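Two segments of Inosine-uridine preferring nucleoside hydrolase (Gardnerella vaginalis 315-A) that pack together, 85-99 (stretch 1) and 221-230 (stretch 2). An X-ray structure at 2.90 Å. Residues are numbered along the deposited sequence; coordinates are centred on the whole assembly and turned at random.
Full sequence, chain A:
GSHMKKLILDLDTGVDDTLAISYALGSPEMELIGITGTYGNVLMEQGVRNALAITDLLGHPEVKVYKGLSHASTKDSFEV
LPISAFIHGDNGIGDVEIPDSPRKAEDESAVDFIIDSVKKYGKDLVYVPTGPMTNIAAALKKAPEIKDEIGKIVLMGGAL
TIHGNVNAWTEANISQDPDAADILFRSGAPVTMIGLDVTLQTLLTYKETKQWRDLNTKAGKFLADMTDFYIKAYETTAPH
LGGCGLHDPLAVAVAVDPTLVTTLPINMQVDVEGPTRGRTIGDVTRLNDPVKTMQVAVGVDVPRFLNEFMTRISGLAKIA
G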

# COMPACT_ATOMS: atom_id res chain seq x y z
N ALA A 85 4.68 21.68 -18.24
CA ALA A 85 4.60 23.03 -18.81
C ALA A 85 3.15 23.51 -19.02
O ALA A 85 2.89 24.70 -18.95
CB ALA A 85 5.36 23.09 -20.13
N PHE A 86 2.23 22.58 -19.29
CA PHE A 86 0.80 22.91 -19.39
C PHE A 86 0.18 23.24 -18.03
O PHE A 86 -0.62 24.18 -17.92
CB PHE A 86 0.02 21.76 -20.06
CG PHE A 86 -1.43 22.06 -20.29
CD1 PHE A 86 -1.85 22.74 -21.44
CD2 PHE A 86 -2.40 21.67 -19.36
CE1 PHE A 86 -3.19 23.03 -21.64
CE2 PHE A 86 -3.74 21.95 -19.57
CZ PHE A 86 -4.14 22.63 -20.71
N ILE A 87 0.55 22.46 -17.01
CA ILE A 87 -0.00 22.61 -15.66
C ILE A 87 0.55 23.86 -14.96
O ILE A 87 -0.22 24.77 -14.61
CB ILE A 87 0.25 21.34 -14.79
CG1 ILE A 87 -0.51 20.14 -15.38
CG2 ILE A 87 -0.16 21.58 -13.34
CD1 ILE A 87 -0.19 18.80 -14.73
N HIS A 88 1.86 23.89 -14.77
CA HIS A 88 2.53 24.97 -14.04
C HIS A 88 2.94 26.17 -14.92
O HIS A 88 3.40 27.18 -14.40
CB HIS A 88 3.75 24.43 -13.28
CG HIS A 88 3.46 23.25 -12.42
ND1 HIS A 88 3.91 21.98 -12.71
CD2 HIS A 88 2.73 23.13 -11.28
CE1 HIS A 88 3.47 21.13 -11.79
NE2 HIS A 88 2.77 21.81 -10.90
N GLY A 89 2.77 26.05 -16.24
CA GLY A 89 3.13 27.13 -17.18
C GLY A 89 4.58 27.10 -17.59
O GLY A 89 5.35 26.22 -17.18
N ASP A 90 4.97 28.08 -18.40
CA ASP A 90 6.33 28.15 -18.95
C ASP A 90 7.31 28.68 -17.91
O ASP A 90 8.36 28.06 -17.66
CB ASP A 90 6.35 29.01 -20.21
CG ASP A 90 5.35 28.54 -21.25
OD1 ASP A 90 5.40 27.35 -21.62
OD2 ASP A 90 4.50 29.34 -21.67
N ASN A 91 6.95 29.80 -17.29
CA ASN A 91 7.70 30.33 -16.15
C ASN A 91 7.64 29.44 -14.89
O ASN A 91 8.49 29.55 -14.01
CB ASN A 91 7.29 31.78 -15.82
CG ASN A 91 5.83 31.92 -15.41
OD1 ASN A 91 5.11 30.94 -15.25
ND2 ASN A 91 5.38 33.17 -15.24
N GLY A 92 6.63 28.57 -14.79
CA GLY A 92 6.44 27.66 -13.65
C GLY A 92 5.64 28.26 -12.50
O GLY A 92 5.70 27.77 -11.37
N ILE A 93 4.88 29.32 -12.80
CA ILE A 93 4.20 30.15 -11.80
C ILE A 93 2.82 30.58 -12.34
O ILE A 93 2.41 31.74 -12.19
CB ILE A 93 5.02 31.43 -11.47
CG1 ILE A 93 6.53 31.22 -11.54
CG2 ILE A 93 4.67 31.96 -10.09
CD1 ILE A 93 7.31 32.52 -11.41
N GLY A 94 2.10 29.65 -12.97
CA GLY A 94 1.01 30.03 -13.87
C GLY A 94 1.68 30.61 -15.10
O GLY A 94 2.57 30.00 -15.67
N ASP A 95 1.26 31.79 -15.53
CA ASP A 95 2.10 32.61 -16.40
C ASP A 95 2.06 34.03 -15.87
O ASP A 95 1.98 35.00 -16.61
CB ASP A 95 1.65 32.50 -17.87
CG ASP A 95 2.19 31.26 -18.57
OD1 ASP A 95 3.41 30.99 -18.46
OD2 ASP A 95 1.40 30.56 -19.23
N VAL A 96 2.15 34.12 -14.54
CA VAL A 96 1.93 35.36 -13.83
C VAL A 96 3.23 36.16 -13.84
O VAL A 96 4.28 35.66 -13.43
CB VAL A 96 1.43 35.13 -12.39
CG1 VAL A 96 1.15 36.46 -11.69
CG2 VAL A 96 0.18 34.26 -12.39
N GLU A 97 3.13 37.40 -14.32
CA GLU A 97 4.28 38.29 -14.44
C GLU A 97 4.58 38.87 -13.07
O GLU A 97 3.70 39.42 -12.41
CB GLU A 97 4.02 39.41 -15.45
CG GLU A 97 3.60 38.95 -16.85
CD GLU A 97 4.71 38.26 -17.61
OE1 GLU A 97 5.20 38.85 -18.59
OE2 GLU A 97 5.10 37.12 -17.24
N ILE A 98 5.84 38.75 -12.65
CA ILE A 98 6.27 39.14 -11.32
C ILE A 98 7.72 39.62 -11.42
O ILE A 98 8.54 38.98 -12.10
CB ILE A 98 6.11 37.96 -10.32
CG1 ILE A 98 6.46 38.39 -8.89
CG2 ILE A 98 6.93 36.74 -10.74
CD1 ILE A 98 6.33 37.27 -7.86
N PRO A 99 8.06 40.77 -10.78
CA PRO A 99 9.42 41.27 -10.92
C PRO A 99 10.49 40.31 -10.39
O PRO A 99 10.31 39.71 -9.33
CB PRO A 99 9.40 42.58 -10.11
CG PRO A 99 8.23 42.46 -9.19
CD PRO A 99 7.22 41.66 -9.96
N LYS A 221 -3.38 39.09 -5.04
CA LYS A 221 -3.65 39.04 -6.49
C LYS A 221 -2.75 38.03 -7.21
O LYS A 221 -3.19 37.35 -8.13
CB LYS A 221 -3.53 40.43 -7.12
CG LYS A 221 -3.93 40.52 -8.59
CD LYS A 221 -3.25 41.71 -9.25
CE LYS A 221 -3.22 41.68 -10.77
NZ LYS A 221 -4.47 41.17 -11.41
N PHE A 222 -1.48 37.94 -6.79
CA PHE A 222 -0.52 37.00 -7.38
C PHE A 222 -0.94 35.54 -7.18
O PHE A 222 -1.08 34.78 -8.15
CB PHE A 222 0.89 37.22 -6.82
CG PHE A 222 1.84 36.08 -7.09
CD1 PHE A 222 2.34 35.87 -8.37
CD2 PHE A 222 2.24 35.23 -6.07
CE1 PHE A 222 3.21 34.82 -8.63
CE2 PHE A 222 3.10 34.17 -6.32
CZ PHE A 222 3.59 33.96 -7.60
N LEU A 223 -1.12 35.15 -5.91
CA LEU A 223 -1.49 33.77 -5.57
C LEU A 223 -2.81 33.34 -6.20
O LEU A 223 -2.96 32.17 -6.58
CB LEU A 223 -1.55 33.58 -4.04
CG LEU A 223 -0.23 33.70 -3.27
CD1 LEU A 223 -0.50 33.66 -1.77
CD2 LEU A 223 0.75 32.59 -3.66
N ALA A 224 -3.75 34.27 -6.31
CA ALA A 224 -5.04 34.02 -6.97
C ALA A 224 -4.86 33.78 -8.46
O ALA A 224 -5.30 32.75 -8.98
CB ALA A 224 -6.00 35.17 -6.72
N ASP A 225 -4.22 34.73 -9.15
CA ASP A 225 -3.90 34.60 -10.59
C ASP A 225 -3.15 33.31 -10.90
O ASP A 225 -3.43 32.64 -11.90
CB ASP A 225 -3.05 35.80 -11.08
CG ASP A 225 -3.84 37.10 -11.22
OD1 ASP A 225 -5.08 37.06 -11.41
OD2 ASP A 225 -3.20 38.17 -11.16
N MET A 226 -2.20 32.97 -10.03
CA MET A 226 -1.34 31.81 -10.21
C MET A 226 -2.10 30.49 -10.13
O MET A 226 -2.03 29.68 -11.05
CB MET A 226 -0.26 31.83 -9.13
CG MET A 226 0.78 30.73 -9.27
SD MET A 226 1.40 30.25 -7.66
CE MET A 226 3.08 29.89 -8.13
N THR A 227 -2.80 30.27 -9.02
CA THR A 227 -3.53 29.03 -8.79
C THR A 227 -4.76 28.88 -9.71
O THR A 227 -5.24 27.76 -9.91
CB THR A 227 -3.95 28.88 -7.31
OG1 THR A 227 -4.71 30.02 -6.91
CG2 THR A 227 -2.73 28.77 -6.42
N ASP A 228 -5.27 29.99 -10.25
CA ASP A 228 -6.34 29.94 -11.25
C ASP A 228 -5.86 29.39 -12.60
O ASP A 228 -6.64 28.76 -13.31
CB ASP A 228 -7.01 31.32 -11.42
CG ASP A 228 -7.92 31.68 -10.23
OD1 ASP A 228 -7.93 30.95 -9.21
OD2 ASP A 228 -8.62 32.71 -10.32
N PHE A 229 -4.60 29.64 -12.96
CA PHE A 229 -3.97 28.96 -14.11
C PHE A 229 -3.86 27.46 -13.84
O PHE A 229 -4.11 26.63 -14.72
CB PHE A 229 -2.57 29.54 -14.41
CG PHE A 229 -1.94 28.98 -15.66
CD1 PHE A 229 -1.24 27.77 -15.63
CD2 PHE A 229 -2.04 29.66 -16.87
CE1 PHE A 229 -0.66 27.26 -16.78
CE2 PHE A 229 -1.45 29.16 -18.02
CZ PHE A 229 -0.76 27.95 -17.98
N TYR A 230 -3.46 27.13 -12.62
CA TYR A 230 -3.31 25.76 -12.13
C TYR A 230 -4.65 25.00 -12.11
O TYR A 230 -4.69 23.81 -12.43
CB TYR A 230 -2.68 25.80 -10.74
CG TYR A 230 -2.23 24.50 -10.11
CD1 TYR A 230 -1.29 23.67 -10.74
CD2 TYR A 230 -2.68 24.13 -8.85
CE1 TYR A 230 -0.85 22.50 -10.13
CE2 TYR A 230 -2.24 22.97 -8.22
CZ TYR A 230 -1.33 22.15 -8.87
OH TYR A 230 -0.93 20.99 -8.25

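What holds a loop against a helix when no hydrogen bond crosses between them? The answer here is apolar packing, which buries 613 Å² counted over both sides. Phe 222, Met 226, Phe 229 and Tyr 230 supply most of the helical surface. Near one end of the contact, Ile 93 sets its CG2 3.3 Å from Met 226 CE and 3.4 Å from Phe 222 CZ, so a single methyl group touches two side chains one helical turn apart. Val 96, whose CA-to-CB bond points toward the helix, straddles the same turn: its CG1 lies 3.6 Å from Phe 222 CD1, while its CG2 rests against the helix backbone, 3.6 Å from Met 226 N. Farther along, Ile 87 CG2 meets Tyr 230 CE1 at 3.4 Å, where the CA atoms of the two residues are 5.8 Å apart.

How do the aromatic rings use their faces and edges? Phe 222 uses both. Val 96 CG1 and Ile 93 CG2 approach its edge, whereas Ile 98 CD1 sits over a face, 4.3 Å from the ring centroid and 19° off the normal, a good CH-pi arrangement. Tyr 230 receives Ile 87 at its edge. Its ring also lies near parallel to that of His 88, with the planes at 21°, but the centroids are 5.7 Å apart and the rings are slid so far that they barely overlap. The closest atoms of this pair are His 88 NE2 and Tyr 230 CE1, at 3.8 Å.

Why does Phe 229 have the largest covered area in the contact? Its CA-to-CB bond points toward the loop, and its ring meets mostly backbone. Gly 94 C and Asp 95 N lie over one face, and Gly 94 CA comes within 3.6 Å of Phe 229 CG. At the ring's edge, Ile 87 O is 3.3 Å from Phe 229 CE1; Phe 86 O lies at the same distance from Phe 229 CE1 but approaches obliquely. Ile 87 O thus meets the hydrogen-bearing edge of the ring in van der Waals contact.

What lets the loop come so close and keep its shape? Glycine matters at two points. Gly 94 CA approaches Met 226 CA to 4.7 Å, and a CB on Gly 94 would fall only 3.2 Å from Phe 229 CB and 3.3 Å from Met 226 O; its positive phi also favours glycine. Gly 89, the first residue to leave helical geometry, has backbone angles that themselves call for glycine, and a CB there would lie 1.8 Å from Gly 94 O. Hydrogen bonds within the loop brace the turn: Ile 93 N donates to Asn 91 OD1 at 2.9 Å, Asp 90 N to Asp 95 OD1 at 3.3 Å, and Gly 94 N makes a weak bond to His 88 O at 3.1 Å.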